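PDB 7LAP: aminoglycoside N(3)-acetyltransferase from Streptomyces griseus, which probably transfers an acetyl group from acetyl-CoA to the 3-amino group of aminoglycoside antibiotics, a reaction that gives resistance to these drugs. Local coordinates for residues T72-V77 with G145-A150; A32-V37 with I257-F262; L190-A195 with P275-G280; P38-M43 with G174-L179. All blocks are in the same frame, centred on the assembly; numbering follows the deposited sequence.

Contacts 1, 2 and 4 reach one mixed sheet. Strands 74-78, 41-46 and 176-180 are neighbours in it, so contacts 1 and 4 touch, with centres about 9 Å apart. Contact 2, where helix 24-34 meets edge strand 259-263, lies about 11 Å from contact 4, centre to centre, and Gly35 O is hydrogen-bonded to Arg176 NH1. Contact 3 pairs helices 189-196 and 273-289, about 15 Å from contact 4 and 21 Å from contact 1 between centres. Along the chain, contact 1 is nested in the loop closed by contact 4, and contact 4 in that of contact 2. Contacts 2 and 3 cross and touch where Ile257 packs on Phe279; in both, the C-terminal part packs on earlier elements.

Contact 1. Residues T72-V77 with G145-A150; sequences TGTLLV and GASAPA
The flat group that matters is the peptide carbonyl of Gly73: the N-H of Ala146 approaches Gly73 O from above the carbonyl plane, 39° out of it, at an Ala146 N to Gly73 O distance of 3.0 Å. A CA-H...O contact from Gly145 reaches the same oxygen. Here strand 141-145 ends beside strand 74-78 in the mixed sheet, and Thr74 and Gly145 form an antiparallel, non-hydrogen-bonded pair. Glycine suits position 145 twice over: a CB would run into Gly73 O and the backbone of Thr74, and at this positive phi it would also jam against the preceding carbonyl.

Beyond the pair a type I turn from Gly145 to Ala148 swings the chain into helix 148-152, and Thr74 follows it with both branches of its side chain. Its OG1, anti to the carbonyl carbon (chi1 -53°), accepts the N-H of Ser147, with Ser147 N and Thr74 OG1 2.8 Å apart and an angle of 161° at the hydrogen. Its methyl CG2 lies 3.8 Å from Ala148 N, at the start of the helix, and 4.2 Å from Ala148 CB, the whole of that small side chain. Ala146 CB rests 3.4 Å from Thr72 O.

A water completes the arrangement: its oxygen lies 2.8 Å from Thr72 O, to which it donates, and it is hydrogen-bonded to Thr74 OG1 and Ser147 OG. Ser147 occupies the N-cap position, yet its hydroxyl makes no capping bond. Through OG1 and this water, the strand therefore fastens the turn by polar bonds where the regular pairing of the sheet has run out.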
loop_
_atom_site.group_PDB
_atom_site.type_symbol
_atom_site.label_atom_id
_atom_site.label_comp_id
_atom_site.label_asym_id
_atom_site.label_seq_id
_atom_site.Cartn_x
_atom_site.Cartn_y
_atom_site.Cartn_z
ATOM N N THR B 72 -8.399 -26.408 0.835
ATOM C CA THR B 72 -8.152 -26.840 2.208
ATOM C C THR B 72 -6.858 -26.272 2.785
ATOM O O THR B 72 -6.590 -26.469 3.974
ATOM C CB THR B 72 -8.091 -28.372 2.286
ATOM O OG1 THR B 72 -6.951 -28.820 1.551
ATOM C CG2 THR B 72 -9.348 -29.020 1.703
ATOM N N GLY B 73 -6.046 -25.579 1.982
ATOM C CA GLY B 73 -4.819 -24.982 2.472
ATOM C C GLY B 73 -5.013 -23.548 2.942
ATOM O O GLY B 73 -6.092 -22.970 2.857
ATOM N N THR B 74 -3.919 -22.959 3.424
ATOM C CA THR B 74 -3.979 -21.645 4.041
ATOM C C THR B 74 -2.684 -20.906 3.742
ATOM O O THR B 74 -1.615 -21.514 3.766
ATOM C CB THR B 74 -4.172 -21.750 5.559
ATOM O OG1 THR B 74 -5.300 -22.584 5.838
ATOM C CG2 THR B 74 -4.433 -20.361 6.192
ATOM N N LEU B 75 -2.784 -19.599 3.487
ATOM C CA LEU B 75 -1.628 -18.719 3.318
ATOM C C LEU B 75 -1.524 -17.803 4.526
ATOM O O LEU B 75 -2.537 -17.359 5.052
ATOM C CB LEU B 75 -1.745 -17.839 2.057
ATOM C CG LEU B 75 -2.181 -18.518 0.762
ATOM C CD1 LEU B 75 -2.178 -17.491 -0.382
ATOM C CD2 LEU B 75 -1.255 -19.699 0.470
ATOM N N LEU B 76 -0.316 -17.487 4.950
ATOM C CA LEU B 76 -0.038 -16.602 6.062
ATOM C C LEU B 76 1.051 -15.587 5.758
ATOM O O LEU B 76 1.986 -15.907 5.082
ATOM C CB LEU B 76 0.510 -17.402 7.217
ATOM C CG LEU B 76 -0.293 -17.818 8.413
ATOM C CD1 LEU B 76 -0.891 -19.143 8.025
ATOM C CD2 LEU B 76 0.580 -18.001 9.623
ATOM N N VAL B 77 0.947 -14.385 6.293
ATOM C CA VAL B 77 1.987 -13.376 6.115
ATOM C C VAL B 77 2.190 -12.645 7.429
ATOM O O VAL B 77 1.357 -12.706 8.331
ATOM C CB VAL B 77 1.654 -12.333 5.024
ATOM C CG1 VAL B 77 1.557 -13.003 3.605
ATOM C CG2 VAL B 77 0.379 -11.628 5.385
ATOM N N GLY B 145 -7.589 -18.574 3.878
ATOM C CA GLY B 145 -7.738 -19.982 3.582
ATOM C C GLY B 145 -8.398 -20.740 4.731
ATOM O O GLY B 145 -8.912 -20.148 5.686
ATOM N N ALA B 146 -8.338 -22.072 4.647
ATOM C CA ALA B 146 -9.217 -22.923 5.447
ATOM C C ALA B 146 -8.931 -22.800 6.940
ATOM O O ALA B 146 -9.847 -22.871 7.755
ATOM C CB ALA B 146 -9.063 -24.372 4.986
ATOM N N SER B 147 -7.671 -22.642 7.334
ATOM C CA SER B 147 -7.320 -22.613 8.752
ATOM C C SER B 147 -7.130 -21.191 9.266
ATOM O O SER B 147 -6.683 -21.001 10.405
ATOM C CB SER B 147 -6.048 -23.415 8.981
ATOM O OG SER B 147 -6.245 -24.752 8.577
ATOM N N ALA B 148 -7.465 -20.196 8.452
ATOM C CA ALA B 148 -7.118 -18.817 8.797
ATOM C C ALA B 148 -7.742 -18.342 10.108
ATOM O O ALA B 148 -7.024 -17.692 10.884
ATOM C CB ALA B 148 -7.473 -17.890 7.631
ATOM N N PRO B 149 -9.018 -18.639 10.443
ATOM C CA PRO B 149 -9.550 -18.134 11.729
ATOM C C PRO B 149 -8.853 -18.708 12.957
ATOM O O PRO B 149 -8.510 -17.951 13.867
ATOM C CB PRO B 149 -11.045 -18.527 11.680
ATOM C CG PRO B 149 -11.340 -18.704 10.176
ATOM C CD PRO B 149 -10.061 -19.320 9.652
ATOM N N ALA B 150 -8.637 -20.021 13.030
ATOM C CA ALA B 150 -7.961 -20.574 14.205
ATOM C C ALA B 150 -6.491 -20.152 14.267
ATOM O O ALA B 150 -5.939 -19.978 15.359
ATOM C CB ALA B 150 -8.068 -22.100 14.206
HETATM O O HOH W 1 -5.096 -25.281 6.050
#

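Contact 2. Residues A32-V37 with I257-F262; sequences AALGLV and IGREGF
Leu34 and Gly261 bring the two backbones to 6.2 Å, CA to CA, where the C-terminal turn of helix 24-34 meets strand 259-263, an outermost strand of the mixed sheet. The helix closes in a Schellman motif: the chain leaves helical geometry at Gly35 with a phi of 121°, easy for glycine, and Gly35 N bonds back to Ala32 O at 3.0 Å.

Leu34 is the apolar side of the contact. Its methyl CD2 sits 3.5 Å from the N of Gly261, which has no side chain; a CB there would sit tight against that methyl. Ser268 and Leu270 of the adjoining strand also pack on the leucine. Arg259 supplies the polar side at the surface. Its chain, extended from CG to NE with CG anti to the backbone N (chi1 169°), runs past the helix end, and Arg259 CD passes 3.3 Å from Leu34 O. Arginine suits this place because it can reach from the strand to a carbonyl of the last helical turn, where the helix dipole would probably favour positive charge. Arg259 NE adds a weak bond to Ala33 O, and Arg259 NH2 donates to that same oxygen at 3.3 Å, only 4° out of the guanidinium plane.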
loop_
_atom_site.group_PDB
_atom_site.type_symbol
_atom_site.label_atom_id
_atom_site.label_comp_id
_atom_site.label_asym_id
_atom_site.label_seq_id
_atom_site.Cartn_x
_atom_site.Cartn_y
_atom_site.Cartn_z
ATOM N N ALA B 32 4.771 -25.651 -7.062
ATOM C CA ALA B 32 4.644 -27.096 -6.942
ATOM C C ALA B 32 6.009 -27.793 -7.096
ATOM O O ALA B 32 6.321 -28.717 -6.344
ATOM C CB ALA B 32 3.639 -27.615 -7.972
ATOM N N ALA B 33 6.859 -27.316 -8.012
ATOM C CA ALA B 33 8.184 -27.922 -8.169
ATOM C C ALA B 33 9.046 -27.753 -6.918
ATOM O O ALA B 33 9.919 -28.588 -6.649
ATOM C CB ALA B 33 8.893 -27.336 -9.401
ATOM N N LEU B 34 8.809 -26.692 -6.136
ATOM C CA LEU B 34 9.528 -26.494 -4.884
ATOM C C LEU B 34 9.106 -27.482 -3.802
ATOM O O LEU B 34 9.836 -27.671 -2.821
ATOM C CB LEU B 34 9.242 -25.093 -4.345
ATOM C CG LEU B 34 10.168 -23.906 -4.443
ATOM C CD1 LEU B 34 9.635 -22.903 -3.431
ATOM C CD2 LEU B 34 11.593 -24.303 -4.155
ATOM N N GLY B 35 7.894 -28.037 -3.901
ATOM C CA GLY B 35 7.389 -28.994 -2.911
ATOM C C GLY B 35 6.110 -28.544 -2.234
ATOM O O GLY B 35 5.621 -29.235 -1.335
ATOM N N LEU B 36 5.533 -27.409 -2.601
ATOM C CA LEU B 36 4.265 -27.007 -2.006
ATOM C C LEU B 36 3.147 -27.907 -2.543
ATOM O O LEU B 36 3.132 -28.234 -3.739
ATOM C CB LEU B 36 4.027 -25.528 -2.338
ATOM C CG LEU B 36 3.178 -24.668 -1.411
ATOM C CD1 LEU B 36 3.543 -24.830 0.077
ATOM C CD2 LEU B 36 3.312 -23.191 -1.866
ATOM N N VAL B 37 2.223 -28.335 -1.668
ATOM C CA VAL B 37 1.237 -29.344 -2.063
ATOM C C VAL B 37 -0.152 -28.939 -1.569
ATOM O O VAL B 37 -0.300 -28.101 -0.662
ATOM C CB VAL B 37 1.599 -30.756 -1.524
ATOM C CG1 VAL B 37 2.876 -31.309 -2.172
ATOM C CG2 VAL B 37 1.586 -30.829 0.039
ATOM N N ILE B 257 17.719 -29.052 5.958
ATOM C CA ILE B 257 16.355 -28.638 6.268
ATOM C C ILE B 257 15.994 -27.504 5.314
ATOM O O ILE B 257 16.571 -26.414 5.387
ATOM C CB ILE B 257 16.223 -28.201 7.730
ATOM C CG1 ILE B 257 16.478 -29.388 8.660
ATOM C CG2 ILE B 257 14.872 -27.610 7.996
ATOM C CD1 ILE B 257 16.727 -28.994 10.090
ATOM N N GLY B 258 15.038 -27.735 4.431
ATOM C CA GLY B 258 14.643 -26.712 3.483
ATOM C C GLY B 258 15.062 -27.081 2.063
ATOM O O GLY B 258 16.083 -27.734 1.834
ATOM N N ARG B 259 14.245 -26.686 1.100
ATOM C CA ARG B 259 14.504 -26.987 -0.293
ATOM C C ARG B 259 14.619 -25.659 -1.020
ATOM O O ARG B 259 13.823 -24.748 -0.782
ATOM C CB ARG B 259 13.381 -27.872 -0.897
ATOM C CG ARG B 259 13.450 -27.998 -2.437
ATOM C CD ARG B 259 12.753 -29.261 -2.968
ATOM N NE ARG B 259 12.505 -29.220 -4.422
ATOM C CZ ARG B 259 13.386 -29.589 -5.361
ATOM N NH1 ARG B 259 14.590 -30.041 -5.018
ATOM N NH2 ARG B 259 13.060 -29.530 -6.657
ATOM N N GLU B 260 15.617 -25.543 -1.893
ATOM C CA GLU B 260 15.852 -24.322 -2.643
ATOM C C GLU B 260 15.457 -24.510 -4.099
ATOM O O GLU B 260 15.628 -25.586 -4.671
ATOM C CB GLU B 260 17.324 -23.902 -2.560
ATOM C CG GLU B 260 17.828 -23.857 -1.122
ATOM C CD GLU B 260 18.984 -22.871 -0.926
ATOM O OE1 GLU B 260 18.882 -21.705 -1.391
ATOM O OE2 GLU B 260 19.998 -23.275 -0.313
ATOM N N GLY B 261 14.965 -23.444 -4.707
ATOM C CA GLY B 261 14.755 -23.457 -6.141
ATOM C C GLY B 261 14.397 -22.085 -6.652
ATOM O O GLY B 261 14.817 -21.079 -6.072
ATOM N N PHE B 262 13.616 -22.011 -7.730
ATOM C CA PHE B 262 13.366 -20.730 -8.365
ATOM C C PHE B 262 11.894 -20.621 -8.681
ATOM O O PHE B 262 11.241 -21.620 -9.016
ATOM C CB PHE B 262 14.259 -20.539 -9.602
ATOM C CG PHE B 262 15.717 -20.473 -9.231
ATOM C CD1 PHE B 262 16.456 -21.639 -9.088
ATOM C CD2 PHE B 262 16.320 -19.258 -8.951
ATOM C CE1 PHE B 262 17.784 -21.610 -8.668
ATOM C CE2 PHE B 262 17.636 -19.218 -8.556
ATOM C CZ PHE B 262 18.375 -20.397 -8.416
#

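Contact 3. Residues L190-A195 with P275-G280; sequences LHHAEA and PAVEFG
Apolar contacts carry this buried helix pair, and Ala193 is at their centre. Its CB points at the neighbouring helix and lies 4.1 Å from Gly280 C and 4.3 Å from Val277 O, so its methyl meets mostly backbone. Leu190, one turn earlier, adds its CD2 methyl 4.2 Å from Gly280 CA. The absence of a side chain at Gly280 is what lets both residues settle there, since even a CB would run into Leu190 CD2 and crowd Ala193 CB. Val277 closes the other flank. Its CG2 meets the edge of the His192 ring near its plane, 4.0 Å from His192 CD2, while CG1, anti to the backbone N (chi1 158°), approaches the same carbon from farther out of the plane; the two side chains cross at about a right angle.

The helices involved are 189-196, which follows sheet strand 176-180 in the chain, and 273-289, the long C-terminal helix. Over these segments their axes approach to 8.7 Å and run in roughly the same sense at a crossing angle of -45°. The small Ala193 and Gly280 permit the close approach. The nearest CA pair is Ala193 and Val277, 5.4 Å apart. Val171 of helix 166-172 also packs on Val277.

No hydrogen bond links the two segments; the side-chain bonds near the contact belong to helix 189-196. His192 turns a carbon edge to the valine while its ND1 bonds to His161 O, which suits a buried imidazole with Leu167 and Ala168 also packed on it. Away from the partner helix, His191 ND1 donates to Glu194 OE1 at 2.8 Å, nearly in the ring plane; Glu194 OE2 is engaged by Tyr234 and the backbone N of Ala231.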
loop_
_atom_site.group_PDB
_atom_site.type_symbol
_atom_site.label_atom_id
_atom_site.label_comp_id
_atom_site.label_asym_id
_atom_site.label_seq_id
_atom_site.Cartn_x
_atom_site.Cartn_y
_atom_site.Cartn_z
ATOM N N LEU B 190 11.614 -17.516 13.115
ATOM C CA LEU B 190 12.710 -17.646 14.071
ATOM C C LEU B 190 12.552 -16.727 15.282
ATOM O O LEU B 190 13.302 -16.882 16.255
ATOM C CB LEU B 190 14.052 -17.382 13.376
ATOM C CG LEU B 190 14.501 -18.501 12.426
ATOM C CD1 LEU B 190 15.788 -18.134 11.682
ATOM C CD2 LEU B 190 14.671 -19.806 13.185
ATOM N N HIS B 191 11.603 -15.782 15.261
ATOM C CA HIS B 191 11.272 -15.081 16.501
ATOM C C HIS B 191 10.553 -16.006 17.477
ATOM O O HIS B 191 10.679 -15.841 18.690
ATOM C CB HIS B 191 10.399 -13.855 16.220
ATOM C CG HIS B 191 11.132 -12.731 15.560
ATOM N ND1 HIS B 191 12.346 -12.259 16.015
ATOM C CD2 HIS B 191 10.826 -11.991 14.470
ATOM C CE1 HIS B 191 12.760 -11.278 15.231
ATOM N NE2 HIS B 191 11.847 -11.086 14.296
ATOM N N HIS B 192 9.790 -16.974 16.965
ATOM C CA HIS B 192 9.210 -18.006 17.822
ATOM C C HIS B 192 10.302 -18.873 18.426
ATOM O O HIS B 192 10.223 -19.254 19.605
ATOM C CB HIS B 192 8.210 -18.857 17.019
ATOM C CG HIS B 192 7.552 -19.952 17.803
ATOM N ND1 HIS B 192 6.896 -19.726 18.995
ATOM C CD2 HIS B 192 7.445 -21.282 17.566
ATOM C CE1 HIS B 192 6.404 -20.866 19.456
ATOM N NE2 HIS B 192 6.736 -21.829 18.617
ATOM N N ALA B 193 11.345 -19.174 17.646
ATOM C CA ALA B 193 12.506 -19.865 18.206
ATOM C C ALA B 193 13.148 -19.054 19.330
ATOM O O ALA B 193 13.477 -19.597 20.392
ATOM C CB ALA B 193 13.536 -20.165 17.109
ATOM N N GLU B 194 13.365 -17.755 19.108
ATOM C CA GLU B 194 13.909 -16.911 20.174
ATOM C C GLU B 194 13.024 -16.946 21.414
ATOM O O GLU B 194 13.523 -17.000 22.546
ATOM C CB GLU B 194 14.068 -15.473 19.681
ATOM C CG GLU B 194 15.204 -15.279 18.700
ATOM C CD GLU B 194 15.316 -13.838 18.208
ATOM O OE1 GLU B 194 14.278 -13.227 17.833
ATOM O OE2 GLU B 194 16.453 -13.313 18.204
ATOM N N ALA B 195 11.702 -16.937 21.223
ATOM C CA ALA B 195 10.801 -16.941 22.373
ATOM C C ALA B 195 10.907 -18.235 23.176
ATOM O O ALA B 195 10.780 -18.207 24.403
ATOM C CB ALA B 195 9.365 -16.708 21.913
ATOM N N PRO B 275 10.553 -28.554 11.875
ATOM C CA PRO B 275 12.017 -28.776 11.955
ATOM C C PRO B 275 12.824 -27.483 11.949
ATOM O O PRO B 275 13.897 -27.432 12.573
ATOM C CB PRO B 275 12.330 -29.635 10.717
ATOM C CG PRO B 275 11.024 -30.169 10.264
ATOM C CD PRO B 275 9.986 -29.146 10.657
ATOM N N ALA B 276 12.336 -26.434 11.271
ATOM C CA ALA B 276 13.058 -25.164 11.260
ATOM C C ALA B 276 13.107 -24.536 12.648
ATOM O O ALA B 276 14.154 -24.036 13.071
ATOM C CB ALA B 276 12.421 -24.202 10.261
ATOM N N VAL B 277 11.988 -24.557 13.375
ATOM C CA VAL B 277 11.973 -24.027 14.735
ATOM C C VAL B 277 12.812 -24.901 15.649
ATOM O O VAL B 277 13.613 -24.400 16.452
ATOM C CB VAL B 277 10.527 -23.903 15.256
ATOM C CG1 VAL B 277 10.520 -23.897 16.770
ATOM C CG2 VAL B 277 9.926 -22.640 14.770
ATOM N N GLU B 278 12.630 -26.217 15.564
ATOM C CA GLU B 278 13.468 -27.126 16.344
ATOM C C GLU B 278 14.954 -26.860 16.091
ATOM O O GLU B 278 15.753 -26.780 17.028
ATOM C CB GLU B 278 13.104 -28.564 15.998
ATOM C CG GLU B 278 14.033 -29.623 16.549
ATOM C CD GLU B 278 13.559 -31.013 16.177
ATOM O OE1 GLU B 278 13.119 -31.205 15.016
ATOM O OE2 GLU B 278 13.609 -31.908 17.043
ATOM N N PHE B 279 15.339 -26.685 14.825
ATOM C CA PHE B 279 16.735 -26.384 14.534
ATOM C C PHE B 279 17.141 -25.044 15.132
ATOM O O PHE B 279 18.247 -24.903 15.669
ATOM C CB PHE B 279 16.970 -26.386 13.019
ATOM C CG PHE B 279 18.408 -26.188 12.625
ATOM C CD1 PHE B 279 18.944 -24.904 12.514
ATOM C CD2 PHE B 279 19.226 -27.290 12.353
ATOM C CE1 PHE B 279 20.279 -24.720 12.145
ATOM C CE2 PHE B 279 20.564 -27.115 11.988
ATOM C CZ PHE B 279 21.095 -25.826 11.886
ATOM N N GLY B 280 16.267 -24.041 15.028
ATOM C CA GLY B 280 16.644 -22.706 15.452
ATOM C C GLY B 280 16.862 -22.627 16.950
ATOM O O GLY B 280 17.830 -22.019 17.422
#

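Contact 4. Residues P38-M43 with G174-L179; sequences PGDTVM and GGRVLL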
loop_
_atom_site.group_PDB
_atom_site.type_symbol
_atom_site.label_atom_id
_atom_site.label_comp_id
_atom_site.label_asym_id
_atom_site.label_seq_id
_atom_site.Cartn_x
_atom_site.Cartn_y
_atom_site.Cartn_z
ATOM N N PRO B 38 -1.205 -29.558 -2.134
ATOM C CA PRO B 38 -2.559 -29.291 -1.655
ATOM C C PRO B 38 -2.679 -29.523 -0.156
ATOM O O PRO B 38 -2.161 -30.497 0.391
ATOM C CB PRO B 38 -3.408 -30.290 -2.448
ATOM C CG PRO B 38 -2.639 -30.470 -3.730
ATOM C CD PRO B 38 -1.212 -30.415 -3.345
ATOM N N GLY B 39 -3.376 -28.618 0.511
ATOM C CA GLY B 39 -3.591 -28.761 1.923
ATOM C C GLY B 39 -2.550 -28.096 2.792
ATOM O O GLY B 39 -2.764 -28.008 4.000
ATOM N N ASP B 40 -1.431 -27.635 2.224
ATOM C CA ASP B 40 -0.380 -27.021 3.027
ATOM C C ASP B 40 -0.877 -25.727 3.670
ATOM O O ASP B 40 -1.670 -24.977 3.090
ATOM C CB ASP B 40 0.853 -26.694 2.154
ATOM C CG ASP B 40 1.854 -27.834 2.083
ATOM O OD1 ASP B 40 1.758 -28.727 2.939
ATOM O OD2 ASP B 40 2.728 -27.844 1.167
ATOM N N THR B 41 -0.344 -25.421 4.846
ATOM C CA THR B 41 -0.393 -24.066 5.388
ATOM C C THR B 41 0.992 -23.451 5.220
ATOM O O THR B 41 1.981 -24.014 5.707
ATOM C CB THR B 41 -0.832 -24.081 6.860
ATOM O OG1 THR B 41 -2.195 -24.503 6.929
ATOM C CG2 THR B 41 -0.780 -22.698 7.453
ATOM N N VAL B 42 1.088 -22.321 4.514
ATOM C CA VAL B 42 2.409 -21.775 4.217
ATOM C C VAL B 42 2.446 -20.292 4.564
ATOM O O VAL B 42 1.657 -19.498 4.040
ATOM C CB VAL B 42 2.833 -22.005 2.753
ATOM C CG1 VAL B 42 1.816 -21.496 1.786
ATOM C CG2 VAL B 42 4.193 -21.306 2.471
ATOM N N MET B 43 3.367 -19.924 5.445
ATOM C CA MET B 43 3.708 -18.530 5.697
ATOM C C MET B 43 4.761 -18.085 4.677
ATOM O O MET B 43 5.757 -18.777 4.471
ATOM C CB MET B 43 4.250 -18.401 7.119
ATOM C CG MET B 43 4.676 -17.015 7.488
ATOM S SD MET B 43 5.061 -16.968 9.250
ATOM C CE MET B 43 4.929 -15.186 9.484
ATOM N N GLY B 174 1.851 -28.404 11.311
ATOM C CA GLY B 174 2.729 -28.913 10.275
ATOM C C GLY B 174 2.874 -27.959 9.103
ATOM O O GLY B 174 3.033 -28.402 7.965
ATOM N N GLY B 175 2.811 -26.658 9.357
ATOM C CA GLY B 175 2.870 -25.660 8.319
ATOM C C GLY B 175 4.274 -25.503 7.753
ATOM O O GLY B 175 5.235 -26.159 8.152
ATOM N N ARG B 176 4.375 -24.622 6.759
ATOM C CA ARG B 176 5.618 -24.404 6.028
ATOM C C ARG B 176 5.937 -22.919 5.999
ATOM O O ARG B 176 5.074 -22.075 6.279
ATOM C CB ARG B 176 5.499 -24.980 4.611
ATOM C CG ARG B 176 4.799 -26.328 4.764
ATOM C CD ARG B 176 4.829 -27.162 3.608
ATOM N NE ARG B 176 6.164 -27.643 3.371
ATOM C CZ ARG B 176 6.461 -28.368 2.301
ATOM N NH1 ARG B 176 5.490 -28.648 1.429
ATOM N NH2 ARG B 176 7.701 -28.788 2.095
ATOM N N VAL B 177 7.200 -22.621 5.690
ATOM C CA VAL B 177 7.667 -21.254 5.459
ATOM C C VAL B 177 8.266 -21.188 4.061
ATOM O O VAL B 177 9.133 -21.999 3.708
ATOM C CB VAL B 177 8.687 -20.807 6.526
ATOM C CG1 VAL B 177 9.155 -19.390 6.247
ATOM C CG2 VAL B 177 8.027 -20.871 7.909
ATOM N N LEU B 178 7.792 -20.233 3.266
ATOM C CA LEU B 178 8.299 -19.991 1.919
ATOM C C LEU B 178 8.987 -18.624 1.868
ATOM O O LEU B 178 8.371 -17.601 2.187
ATOM C CB LEU B 178 7.139 -20.072 0.925
ATOM C CG LEU B 178 7.490 -19.632 -0.500
ATOM C CD1 LEU B 178 8.416 -20.640 -1.145
ATOM C CD2 LEU B 178 6.192 -19.470 -1.299
ATOM N N LEU B 179 10.280 -18.609 1.512
ATOM C CA LEU B 179 10.950 -17.367 1.134
ATOM C C LEU B 179 10.882 -17.265 -0.374
ATOM O O LEU B 179 11.496 -18.067 -1.083
ATOM C CB LEU B 179 12.398 -17.348 1.609
ATOM C CG LEU B 179 12.542 -17.671 3.095
ATOM C CD1 LEU B 179 14.067 -17.641 3.456
ATOM C CD2 LEU B 179 11.694 -16.756 3.986
HETATM O O HOH W 2 1.474 -27.548 5.614
#
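Arg176 holds its CG anti to the carbonyl carbon and then bends at chi3 (70°), which carries the guanidinium back toward the carboxylate of Asp40. Arg176 NH1 meets Asp40 OD2 at 2.9 Å as a salt bridge, on the syn side but 31° out of the carboxylate plane. OD2 itself stays near the guanidinium plane, although the two planes stand 75° apart. Both ends have further partners: NH1 also bonds to Gly35 O, NE forms a salt bridge with Asp272, and OD2 accepts from Val37 N. Arginine suits the spot because its several N-H groups can answer acceptors from different directions.

Strands 41-46 and 176-180 are parallel neighbours in the mixed sheet, joined as Val42 with Arg176 and Met43 with Val177. Their hydrogen bonds zigzag: Arg176 N to Thr41 O at 2.7 Å, Met43 N to Arg176 O at 2.9 Å, and Leu178 N to Met43 O at 2.8 Å.

On the face of Val42 and Arg176, Val42 CG2 lies 3.5 Å from Leu178 CB; branching at CB suits valine to an extended strand. Where the strands begin, a water donates to Asp40 OD1 and to Gly174 O, and accepts from Thr41 N. Gly174 follows helix 166-172 and completes a Schellman motif with its positive phi, easy for glycine.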